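Side-chain contacts in exocyst complex component EXO70 (Saccharomyces cerevisiae, PDB 2B1E), which serves as a subunit of the exocyst, the complex that tethers secretory vesicles to sites of exocytosis, and plays a role in assembling it: residues A[290-295]-A[313-318]; A[337-342]-A[372-377]; A[23-28]-A[45-50]; A[13-18]-A[65-70]. All blocks are in the same frame, centred on the assembly; numbering follows the deposited sequence.

Interaction 1 (A[290-295]-A[313-318]); sequences IDRIIK and TVDTMS
R292 on helix 268-299 reaches across to D315 on helix 311-323, a compact example of how a long side chain joins two helices at a partly solvated seam. From CB, which is directed at the neighbouring helix, CG leaves anti to the backbone N (chi1 -176°), and a bend at chi2 (-148°) still carries CD and NE across to D315. R292 CD is the first atom to feel the partner, 3.5 Å from D315 OD2. The next atom makes the bond: R292 NE donates to the syn lone pair of D315 OD2 at 2.7 Å, fairly straight at 162°, with guanidinium and carboxylate nearly coplanar. At the tip, R292 NH2 stays 3.6 Å from D315 OD1, so the salt bridge rests on a single N-H, while the guanidinium of R319 adds a second positive charge nearby. Deeper in the seam, I293 crosses T316 at about a right angle. I293 CD1 presses on T316 CG2 at 3.4 Å, tighter than ordinary van der Waals contact, whereas T316 OG1 is hydrogen-bonded to A312 O in its own helix. A leucine in place of R292 would probably leave D315 OD2 without the N-H that grips it and without the counter-charge of R292, removing the ionic link between the helices. The chemistry is thus divided by depth: one directional ionic bond toward the outside, close methyl packing within.

Interaction 2 (A[337-342]-A[372-377]); sequences ITRENW and ISDCID
R339 lies obliquely across the carboxylate of D374, its chain extended from CG to NE so that CG, CD and NE all pass close by D374 OD2. The two flat groups stand 60° apart, and the salt bridge is correspondingly uneven. R339 NE comes within 2.6 Å of D374 OD2, but its N-H points poorly and the bond is weak. The sounder link joins R339 NH2 to D374 OD1 at 3.0 Å (155°), with the oxygen in the guanidinium plane yet approached from above the carboxylate. W342 shares D374 OD2 with R339 NE: W342 NE1 donates to the anti lone pair of D374 OD2 at 2.9 Å, almost exactly in the indole plane. T338 O and R339 O lie over one face of that indole, and F371 meets it edge-to-face. The buried acid has a further partner in R444, which forms a salt bridge with D374 OD1, while R339 makes a cation-pi contact with Y352. An alanine here instead of D374 is likely to leave the indole N-H without its acceptor, and R339 and R444 without the negative charge they share. D374 is thus a buried, shared carboxylate by which helix 364-391 holds the 3-10 turn 339-341 and the adjoining W342 in the all-helical C-terminal part of EXO70.

Interaction 3 (A[23-28]-A[45-50]); sequences SKYEII and VHKLDD
The shortest polar bond within this pair of segments is a backbone one, D50 N to H46 O at 2.8 Å, in the helix whose K47 and L48 pack against Y25 of helix 15-30. Here the backbone bonds stay within each helix, and what crosses between them is side-chain carbon. Y25 leaves its helix toward helix 38-56, with CG anti to its carbonyl carbon (chi1 -68°), and meets two consecutive residues there. On the inner side, Y25 and L48 slide past each other in opposite directions. One methyl does the touching: L48 CD2 lies 3.9 Å from Y25 CD2 and 4.0 Å from Y25 CB, so it rests at the root of the ring where the aromatic joins its stem. On the outer side K47 follows the ring toward solvent. K47 CB sits 4.2 Å above the Y25 ring plane, displaced toward the rim, and after a bend at chi2 (-85°) K47 CD passes 3.9 Å from Y25 OH. The ammonium group continues outward, with K47 NZ 4.6 Å from Y25 OH, too far for a hydrogen bond. Beneath this layer, L48 also touches L75 and L78 of helix 66-94, a helix that E26 engages through R81 and H74. The broadly antiparallel helices 15-30 and 38-56, with 66-94 packed against both, make up a small up-and-down helical bundle at the N-terminal end of the rod, with L48 in its core and Y25 and K47 closing its outer side.

Interaction 4 (A[13-18]-A[65-70]); sequences ASVKDL and NSEFHG
V15 and F68 bring their CA atoms to 6.4 Å where the first turns of helices 15-30 and 66-94 lie side by side, running in the same general direction. Each turn is opened by an N-cap residue: S14 OG accepts from D17 N at 3.1 Å, and N65 OD1 accepts from F68 N at 3.0 Å, nearly in line with its carbonyl bond. Between the capped ends, V15 and E67 approach from opposite directions. E67 leaves its helix with CG anti to the backbone N (chi1 -178°) and extends beyond it, which carries its carboxylate carbon CD to 3.5 Å from V15 CB. V15 CG1 and E67 CG are modelled at 3.2 Å, a separation too short to be taken literally. R62, in the loop before helix 66-94, touches both V15 and F68. A water completes the join, accepting from K16 N at 3.1 Å and donating to E67 OE2 at 2.9 Å. An acid is thereby tied, through one water, to an amide in the first turn of the neighbouring helix, where the helix dipole would probably favour its negative charge.

The four contacts fall into two pairs near different parts of a long rod. Interactions 1 and 2 lie about 13 Å apart, centre to centre, and touch: I290 CB meets W342 O at 3.4 Å, and I290 CD1 meets C375 SG at 3.5 Å. Helix 268-299 therefore packs against both partners of interaction 2. Interactions 3 and 4 share helix 15-30 in the N-terminal bundle, their centres about 15 Å apart and nearest atoms about 5 Å apart; in sequence, both segments of interaction 3 fall between the segments of interaction 4. The pairs are remote, with centres of interactions 1 and 3 about 82 Å apart, so the two pairs are independent of each other in space.

Interaction 1 (A[290-295]-A[313-318])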
# COMPACT_ATOMS: atom_id res chain seq x y z
N ILE A 290 -3.19 -9.12 -11.31
CA ILE A 290 -3.50 -10.47 -11.77
C ILE A 290 -4.20 -10.43 -13.13
O ILE A 290 -3.81 -11.15 -14.05
CB ILE A 290 -4.39 -11.22 -10.74
CG1 ILE A 290 -3.59 -11.55 -9.48
CG2 ILE A 290 -4.94 -12.50 -11.36
CD1 ILE A 290 -2.41 -12.51 -9.72
N ASP A 291 -5.22 -9.59 -13.24
CA ASP A 291 -5.98 -9.45 -14.48
C ASP A 291 -5.09 -8.92 -15.60
O ASP A 291 -5.25 -9.29 -16.77
CB ASP A 291 -7.16 -8.50 -14.25
CG ASP A 291 -8.24 -9.11 -13.39
OD1 ASP A 291 -7.93 -10.08 -12.65
OD2 ASP A 291 -9.40 -8.64 -13.43
N ARG A 292 -4.15 -8.06 -15.23
CA ARG A 292 -3.22 -7.49 -16.19
C ARG A 292 -2.36 -8.61 -16.79
O ARG A 292 -2.11 -8.63 -17.99
CB ARG A 292 -2.33 -6.48 -15.48
CG ARG A 292 -1.39 -5.74 -16.39
CD ARG A 292 -0.12 -5.40 -15.64
NE ARG A 292 0.69 -4.45 -16.38
CZ ARG A 292 0.34 -3.18 -16.57
NH1 ARG A 292 -0.80 -2.73 -16.07
NH2 ARG A 292 1.13 -2.37 -17.26
N ILE A 293 -1.91 -9.54 -15.95
CA ILE A 293 -1.08 -10.65 -16.41
C ILE A 293 -1.87 -11.57 -17.35
O ILE A 293 -1.36 -11.96 -18.41
CB ILE A 293 -0.55 -11.49 -15.22
CG1 ILE A 293 0.30 -10.60 -14.31
CG2 ILE A 293 0.29 -12.65 -15.73
CD1 ILE A 293 0.69 -11.27 -13.00
N ILE A 294 -3.09 -11.90 -16.97
CA ILE A 294 -3.95 -12.75 -17.79
C ILE A 294 -4.20 -12.12 -19.16
O ILE A 294 -4.27 -12.82 -20.17
CB ILE A 294 -5.31 -13.01 -17.09
CG1 ILE A 294 -5.07 -13.77 -15.78
CG2 ILE A 294 -6.23 -13.81 -18.00
CD1 ILE A 294 -6.32 -13.97 -14.95
N LYS A 295 -4.33 -10.79 -19.20
CA LYS A 295 -4.56 -10.09 -20.46
C LYS A 295 -3.30 -10.01 -21.30
O LYS A 295 -3.33 -10.29 -22.50
CB LYS A 295 -5.08 -8.67 -20.19
CG LYS A 295 -6.41 -8.61 -19.47
CD LYS A 295 -6.88 -7.17 -19.32
CE LYS A 295 -8.21 -7.10 -18.59
NZ LYS A 295 -8.65 -5.68 -18.43
N THR A 313 5.89 -11.41 -19.84
CA THR A 313 6.79 -11.72 -18.73
C THR A 313 7.58 -10.48 -18.31
O THR A 313 7.64 -10.15 -17.13
CB THR A 313 7.74 -12.87 -19.12
OG1 THR A 313 6.96 -14.05 -19.37
CG2 THR A 313 8.75 -13.16 -18.02
N VAL A 314 8.18 -9.80 -19.29
CA VAL A 314 8.95 -8.59 -19.00
C VAL A 314 8.06 -7.62 -18.21
O VAL A 314 8.46 -7.13 -17.16
CB VAL A 314 9.44 -7.90 -20.29
CG1 VAL A 314 10.25 -6.66 -19.94
CG2 VAL A 314 10.28 -8.85 -21.11
N ASP A 315 6.86 -7.36 -18.72
CA ASP A 315 5.93 -6.44 -18.07
C ASP A 315 5.53 -6.90 -16.67
O ASP A 315 5.55 -6.12 -15.72
CB ASP A 315 4.67 -6.28 -18.91
CG ASP A 315 3.72 -5.22 -18.35
OD1 ASP A 315 4.01 -4.02 -18.52
OD2 ASP A 315 2.70 -5.60 -17.72
N THR A 316 5.16 -8.17 -16.55
CA THR A 316 4.74 -8.71 -15.26
C THR A 316 5.79 -8.57 -14.17
O THR A 316 5.46 -8.21 -13.03
CB THR A 316 4.34 -10.21 -15.39
OG1 THR A 316 3.24 -10.34 -16.30
CG2 THR A 316 3.91 -10.76 -14.04
N MET A 317 7.05 -8.83 -14.48
CA MET A 317 8.09 -8.72 -13.47
C MET A 317 8.42 -7.27 -13.13
O MET A 317 8.69 -6.95 -11.97
CB MET A 317 9.34 -9.48 -13.90
CG MET A 317 9.13 -10.99 -14.00
SD MET A 317 8.28 -11.72 -12.57
CE MET A 317 6.68 -11.78 -13.11
N SER A 318 8.39 -6.39 -14.12
CA SER A 318 8.66 -4.98 -13.87
C SER A 318 7.60 -4.51 -12.87
O SER A 318 7.91 -3.81 -11.90
CB SER A 318 8.54 -4.18 -15.17
OG SER A 318 8.84 -2.81 -14.94

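Interaction 2 (A[337-342]-A[372-377])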
# COMPACT_ATOMS: atom_id res chain seq x y z
N ILE A 337 -7.93 -8.61 3.11
CA ILE A 337 -7.88 -8.68 1.66
C ILE A 337 -7.39 -10.08 1.36
O ILE A 337 -6.21 -10.31 1.12
CB ILE A 337 -6.90 -7.65 1.06
CG1 ILE A 337 -6.67 -7.96 -0.43
CG2 ILE A 337 -5.60 -7.67 1.82
CD1 ILE A 337 -5.63 -7.09 -1.09
N THR A 338 -8.32 -11.03 1.39
CA THR A 338 -8.01 -12.43 1.15
C THR A 338 -7.44 -12.72 -0.23
O THR A 338 -7.39 -11.84 -1.10
CB THR A 338 -9.27 -13.30 1.36
OG1 THR A 338 -10.32 -12.82 0.51
CG2 THR A 338 -9.72 -13.23 2.81
N ARG A 339 -7.01 -13.96 -0.42
CA ARG A 339 -6.44 -14.41 -1.68
C ARG A 339 -7.52 -14.41 -2.76
O ARG A 339 -7.23 -14.22 -3.94
CB ARG A 339 -5.87 -15.82 -1.50
CG ARG A 339 -5.24 -16.43 -2.74
CD ARG A 339 -4.47 -17.69 -2.36
NE ARG A 339 -3.77 -18.29 -3.49
CZ ARG A 339 -4.20 -19.33 -4.19
NH1 ARG A 339 -5.36 -19.90 -3.88
NH2 ARG A 339 -3.49 -19.79 -5.21
N GLU A 340 -8.76 -14.62 -2.35
CA GLU A 340 -9.87 -14.65 -3.29
C GLU A 340 -10.26 -13.25 -3.75
O GLU A 340 -11.12 -13.09 -4.61
CB GLU A 340 -11.08 -15.35 -2.66
CG GLU A 340 -10.78 -16.79 -2.25
CD GLU A 340 -11.98 -17.50 -1.68
OE1 GLU A 340 -12.57 -16.99 -0.71
OE2 GLU A 340 -12.34 -18.58 -2.21
N ASN A 341 -9.61 -12.24 -3.17
CA ASN A 341 -9.89 -10.85 -3.55
C ASN A 341 -9.10 -10.45 -4.80
O ASN A 341 -9.44 -9.47 -5.46
CB ASN A 341 -9.53 -9.90 -2.40
CG ASN A 341 -10.59 -9.88 -1.31
OD1 ASN A 341 -10.46 -9.14 -0.32
ND2 ASN A 341 -11.64 -10.67 -1.48
N TRP A 342 -8.05 -11.21 -5.11
CA TRP A 342 -7.24 -10.91 -6.28
C TRP A 342 -7.26 -12.02 -7.33
O TRP A 342 -6.83 -11.81 -8.47
CB TRP A 342 -5.79 -10.60 -5.87
CG TRP A 342 -5.02 -11.76 -5.27
CD1 TRP A 342 -4.70 -12.93 -5.88
CD2 TRP A 342 -4.45 -11.82 -3.95
NE1 TRP A 342 -3.95 -13.72 -5.04
CE2 TRP A 342 -3.79 -13.06 -3.85
CE3 TRP A 342 -4.43 -10.94 -2.86
CZ2 TRP A 342 -3.11 -13.45 -2.68
CZ3 TRP A 342 -3.75 -11.33 -1.70
CH2 TRP A 342 -3.10 -12.58 -1.62
N ILE A 372 2.50 -12.73 -4.61
CA ILE A 372 3.58 -12.74 -5.59
C ILE A 372 3.64 -14.10 -6.27
O ILE A 372 3.76 -14.17 -7.49
CB ILE A 372 4.94 -12.45 -4.92
CG1 ILE A 372 4.83 -11.18 -4.06
CG2 ILE A 372 6.02 -12.29 -5.98
CD1 ILE A 372 4.23 -9.99 -4.77
N SER A 373 3.54 -15.16 -5.48
CA SER A 373 3.58 -16.52 -5.99
C SER A 373 2.38 -16.76 -6.91
O SER A 373 2.49 -17.43 -7.93
CB SER A 373 3.57 -17.53 -4.84
OG SER A 373 4.82 -17.54 -4.15
N ASP A 374 1.22 -16.21 -6.54
CA ASP A 374 0.02 -16.36 -7.35
C ASP A 374 0.21 -15.67 -8.70
O ASP A 374 -0.23 -16.17 -9.73
CB ASP A 374 -1.20 -15.78 -6.64
CG ASP A 374 -1.76 -16.72 -5.58
OD1 ASP A 374 -1.26 -17.85 -5.46
OD2 ASP A 374 -2.72 -16.32 -4.89
N CYS A 375 0.89 -14.52 -8.67
CA CYS A 375 1.16 -13.76 -9.89
C CYS A 375 2.05 -14.55 -10.85
O CYS A 375 1.79 -14.59 -12.06
CB CYS A 375 1.83 -12.43 -9.55
SG CYS A 375 0.70 -11.12 -8.97
N ILE A 376 3.10 -15.16 -10.32
CA ILE A 376 4.01 -15.94 -11.14
C ILE A 376 3.32 -17.19 -11.66
O ILE A 376 3.55 -17.60 -12.80
CB ILE A 376 5.29 -16.29 -10.36
CG1 ILE A 376 6.03 -14.99 -10.00
CG2 ILE A 376 6.21 -17.17 -11.20
CD1 ILE A 376 7.14 -15.18 -8.98
N ASP A 377 2.45 -17.79 -10.84
CA ASP A 377 1.70 -18.97 -11.28
C ASP A 377 0.79 -18.58 -12.44
O ASP A 377 0.67 -19.31 -13.44
CB ASP A 377 0.81 -19.51 -10.15
CG ASP A 377 1.54 -20.43 -9.20
OD1 ASP A 377 2.70 -20.80 -9.47
OD2 ASP A 377 0.93 -20.80 -8.17

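Interaction 3 (A[23-28]-A[45-50])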
# COMPACT_ATOMS: atom_id res chain seq x y z
N SER A 23 -16.55 58.38 37.25
CA SER A 23 -15.70 59.30 36.49
C SER A 23 -14.23 58.99 36.73
O SER A 23 -13.41 59.03 35.80
CB SER A 23 -15.98 60.75 36.87
OG SER A 23 -17.20 61.21 36.33
N LYS A 24 -13.91 58.68 37.97
CA LYS A 24 -12.53 58.36 38.31
C LYS A 24 -12.12 57.04 37.65
O LYS A 24 -10.99 56.90 37.18
CB LYS A 24 -12.37 58.29 39.84
CG LYS A 24 -12.60 59.65 40.51
CD LYS A 24 -12.17 59.67 41.97
CE LYS A 24 -13.08 58.82 42.85
NZ LYS A 24 -12.64 58.78 44.27
N TYR A 25 -13.05 56.09 37.60
CA TYR A 25 -12.73 54.81 36.98
C TYR A 25 -12.53 54.97 35.48
O TYR A 25 -11.70 54.28 34.88
CB TYR A 25 -13.83 53.77 37.25
CG TYR A 25 -13.94 53.35 38.69
CD1 TYR A 25 -12.81 53.01 39.42
CD2 TYR A 25 -15.18 53.30 39.33
CE1 TYR A 25 -12.90 52.63 40.76
CE2 TYR A 25 -15.28 52.91 40.67
CZ TYR A 25 -14.14 52.58 41.38
OH TYR A 25 -14.24 52.21 42.70
N GLU A 26 -13.29 55.87 34.87
CA GLU A 26 -13.13 56.07 33.44
C GLU A 26 -11.76 56.66 33.12
O GLU A 26 -11.15 56.32 32.10
CB GLU A 26 -14.20 56.99 32.87
CG GLU A 26 -14.05 57.16 31.35
CD GLU A 26 -15.29 57.69 30.66
OE1 GLU A 26 -15.36 57.59 29.41
OE2 GLU A 26 -16.19 58.20 31.35
N ILE A 27 -11.28 57.54 33.98
CA ILE A 27 -9.97 58.16 33.77
C ILE A 27 -8.91 57.06 33.81
O ILE A 27 -7.99 57.04 32.99
CB ILE A 27 -9.71 59.25 34.85
CG1 ILE A 27 -10.63 60.44 34.57
CG2 ILE A 27 -8.23 59.66 34.84
CD1 ILE A 27 -10.58 61.56 35.61
N ILE A 28 -9.05 56.14 34.75
CA ILE A 28 -8.09 55.04 34.85
C ILE A 28 -8.14 54.20 33.58
O ILE A 28 -7.11 53.95 32.92
CB ILE A 28 -8.41 54.14 36.07
CG1 ILE A 28 -8.27 54.95 37.36
CG2 ILE A 28 -7.47 52.94 36.08
CD1 ILE A 28 -8.57 54.17 38.62
N VAL A 45 -13.44 47.32 35.40
CA VAL A 45 -14.68 47.09 34.66
C VAL A 45 -15.65 46.34 35.59
O VAL A 45 -16.85 46.60 35.58
CB VAL A 45 -14.42 46.28 33.38
CG1 VAL A 45 -15.72 46.07 32.63
CG2 VAL A 45 -13.43 47.06 32.48
N HIS A 46 -15.14 45.41 36.40
CA HIS A 46 -16.01 44.67 37.32
C HIS A 46 -16.67 45.65 38.31
O HIS A 46 -17.85 45.51 38.64
CB HIS A 46 -15.23 43.60 38.12
CG HIS A 46 -14.84 42.39 37.33
ND1 HIS A 46 -15.69 41.77 36.45
CD2 HIS A 46 -13.70 41.66 37.33
CE1 HIS A 46 -15.09 40.71 35.93
NE2 HIS A 46 -13.88 40.62 36.45
N LYS A 47 -15.90 46.62 38.79
CA LYS A 47 -16.44 47.61 39.73
C LYS A 47 -17.64 48.33 39.10
O LYS A 47 -18.66 48.53 39.75
CB LYS A 47 -15.38 48.65 40.11
CG LYS A 47 -14.33 48.18 41.10
CD LYS A 47 -14.82 48.34 42.53
CE LYS A 47 -13.74 47.97 43.54
NZ LYS A 47 -14.21 48.20 44.94
N LEU A 48 -17.50 48.72 37.84
CA LEU A 48 -18.57 49.42 37.14
C LEU A 48 -19.79 48.54 36.97
O LEU A 48 -20.93 48.97 37.17
CB LEU A 48 -18.07 49.88 35.77
CG LEU A 48 -16.92 50.89 35.77
CD1 LEU A 48 -16.35 51.00 34.36
CD2 LEU A 48 -17.40 52.24 36.27
N ASP A 49 -19.53 47.29 36.59
CA ASP A 49 -20.57 46.30 36.38
C ASP A 49 -21.35 46.09 37.67
O ASP A 49 -22.59 46.12 37.68
CB ASP A 49 -19.93 44.99 35.94
CG ASP A 49 -20.70 44.32 34.82
OD1 ASP A 49 -21.82 44.78 34.52
OD2 ASP A 49 -20.18 43.34 34.24
N ASP A 50 -20.63 45.89 38.77
CA ASP A 50 -21.26 45.68 40.07
C ASP A 50 -21.99 46.95 40.51
O ASP A 50 -23.08 46.87 41.08
CB ASP A 50 -20.21 45.24 41.09
CG ASP A 50 -19.63 43.86 40.77
OD1 ASP A 50 -18.64 43.45 41.42
OD2 ASP A 50 -20.17 43.18 39.86

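Interaction 4 (A[13-18]-A[65-70])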
# COMPACT_ATOMS: atom_id res chain seq x y z
N ALA A 13 -25.26 55.31 48.60
CA ALA A 13 -24.52 56.44 48.06
C ALA A 13 -25.41 57.25 47.12
O ALA A 13 -26.30 56.70 46.47
CB ALA A 13 -23.28 55.96 47.30
N SER A 14 -25.18 58.55 47.06
CA SER A 14 -25.96 59.41 46.19
C SER A 14 -25.52 59.21 44.74
O SER A 14 -24.40 58.74 44.47
CB SER A 14 -25.75 60.88 46.57
OG SER A 14 -24.37 61.21 46.54
N VAL A 15 -26.39 59.55 43.80
CA VAL A 15 -26.03 59.42 42.40
C VAL A 15 -24.82 60.32 42.13
O VAL A 15 -23.94 59.98 41.36
CB VAL A 15 -27.18 59.83 41.48
CG1 VAL A 15 -26.69 59.91 40.03
CG2 VAL A 15 -28.30 58.80 41.60
N LYS A 16 -24.79 61.47 42.79
CA LYS A 16 -23.68 62.40 42.62
C LYS A 16 -22.37 61.73 43.00
O LYS A 16 -21.40 61.78 42.24
CB LYS A 16 -23.89 63.65 43.47
CG LYS A 16 -22.74 64.65 43.45
CD LYS A 16 -23.21 65.98 44.04
CE LYS A 16 -22.06 66.97 44.21
NZ LYS A 16 -21.12 66.53 45.28
N ASP A 17 -22.33 61.10 44.16
CA ASP A 17 -21.10 60.44 44.58
C ASP A 17 -20.73 59.24 43.71
O ASP A 17 -19.55 59.06 43.38
CB ASP A 17 -21.20 60.02 46.05
CG ASP A 17 -21.09 61.21 46.98
OD1 ASP A 17 -20.78 62.32 46.48
OD2 ASP A 17 -21.29 61.04 48.21
N LEU A 18 -21.71 58.44 43.33
CA LEU A 18 -21.46 57.27 42.48
C LEU A 18 -20.93 57.75 41.12
O LEU A 18 -20.04 57.12 40.54
CB LEU A 18 -22.74 56.46 42.26
CG LEU A 18 -23.29 55.73 43.49
CD1 LEU A 18 -24.62 55.07 43.16
CD2 LEU A 18 -22.28 54.69 43.94
N ASN A 65 -35.21 59.91 37.43
CA ASN A 65 -34.95 61.27 36.96
C ASN A 65 -33.72 61.24 36.05
O ASN A 65 -33.05 60.22 35.96
CB ASN A 65 -34.74 62.23 38.14
CG ASN A 65 -33.77 61.70 39.17
OD1 ASN A 65 -32.70 61.21 38.83
ND2 ASN A 65 -34.14 61.80 40.44
N SER A 66 -33.43 62.36 35.38
CA SER A 66 -32.30 62.41 34.46
C SER A 66 -30.97 62.09 35.10
O SER A 66 -30.09 61.54 34.45
CB SER A 66 -32.21 63.78 33.77
OG SER A 66 -31.95 64.81 34.70
N GLU A 67 -30.82 62.43 36.37
CA GLU A 67 -29.56 62.16 37.06
C GLU A 67 -29.32 60.65 37.12
O GLU A 67 -28.24 60.17 36.79
CB GLU A 67 -29.61 62.75 38.46
CG GLU A 67 -28.34 62.57 39.25
CD GLU A 67 -28.50 63.02 40.68
OE1 GLU A 67 -29.50 62.63 41.31
OE2 GLU A 67 -27.61 63.77 41.16
N PHE A 68 -30.34 59.92 37.54
CA PHE A 68 -30.25 58.46 37.64
C PHE A 68 -30.08 57.82 36.26
O PHE A 68 -29.24 56.94 36.07
CB PHE A 68 -31.52 57.93 38.32
CG PHE A 68 -31.57 56.44 38.44
CD1 PHE A 68 -30.53 55.75 39.07
CD2 PHE A 68 -32.66 55.72 37.97
CE1 PHE A 68 -30.57 54.37 39.22
CE2 PHE A 68 -32.71 54.34 38.11
CZ PHE A 68 -31.67 53.66 38.74
N HIS A 69 -30.88 58.28 35.30
CA HIS A 69 -30.84 57.72 33.96
C HIS A 69 -29.50 58.00 33.31
O HIS A 69 -28.99 57.19 32.54
CB HIS A 69 -31.97 58.32 33.12
CG HIS A 69 -33.34 57.97 33.65
ND1 HIS A 69 -34.48 58.63 33.25
CD2 HIS A 69 -33.73 57.02 34.52
CE1 HIS A 69 -35.53 58.10 33.86
NE2 HIS A 69 -35.10 57.12 34.64
N GLY A 70 -28.93 59.15 33.65
CA GLY A 70 -27.63 59.52 33.12
C GLY A 70 -26.54 58.57 33.59
O GLY A 70 -25.79 58.04 32.77
O HOH W 1 -27.29 62.90 43.90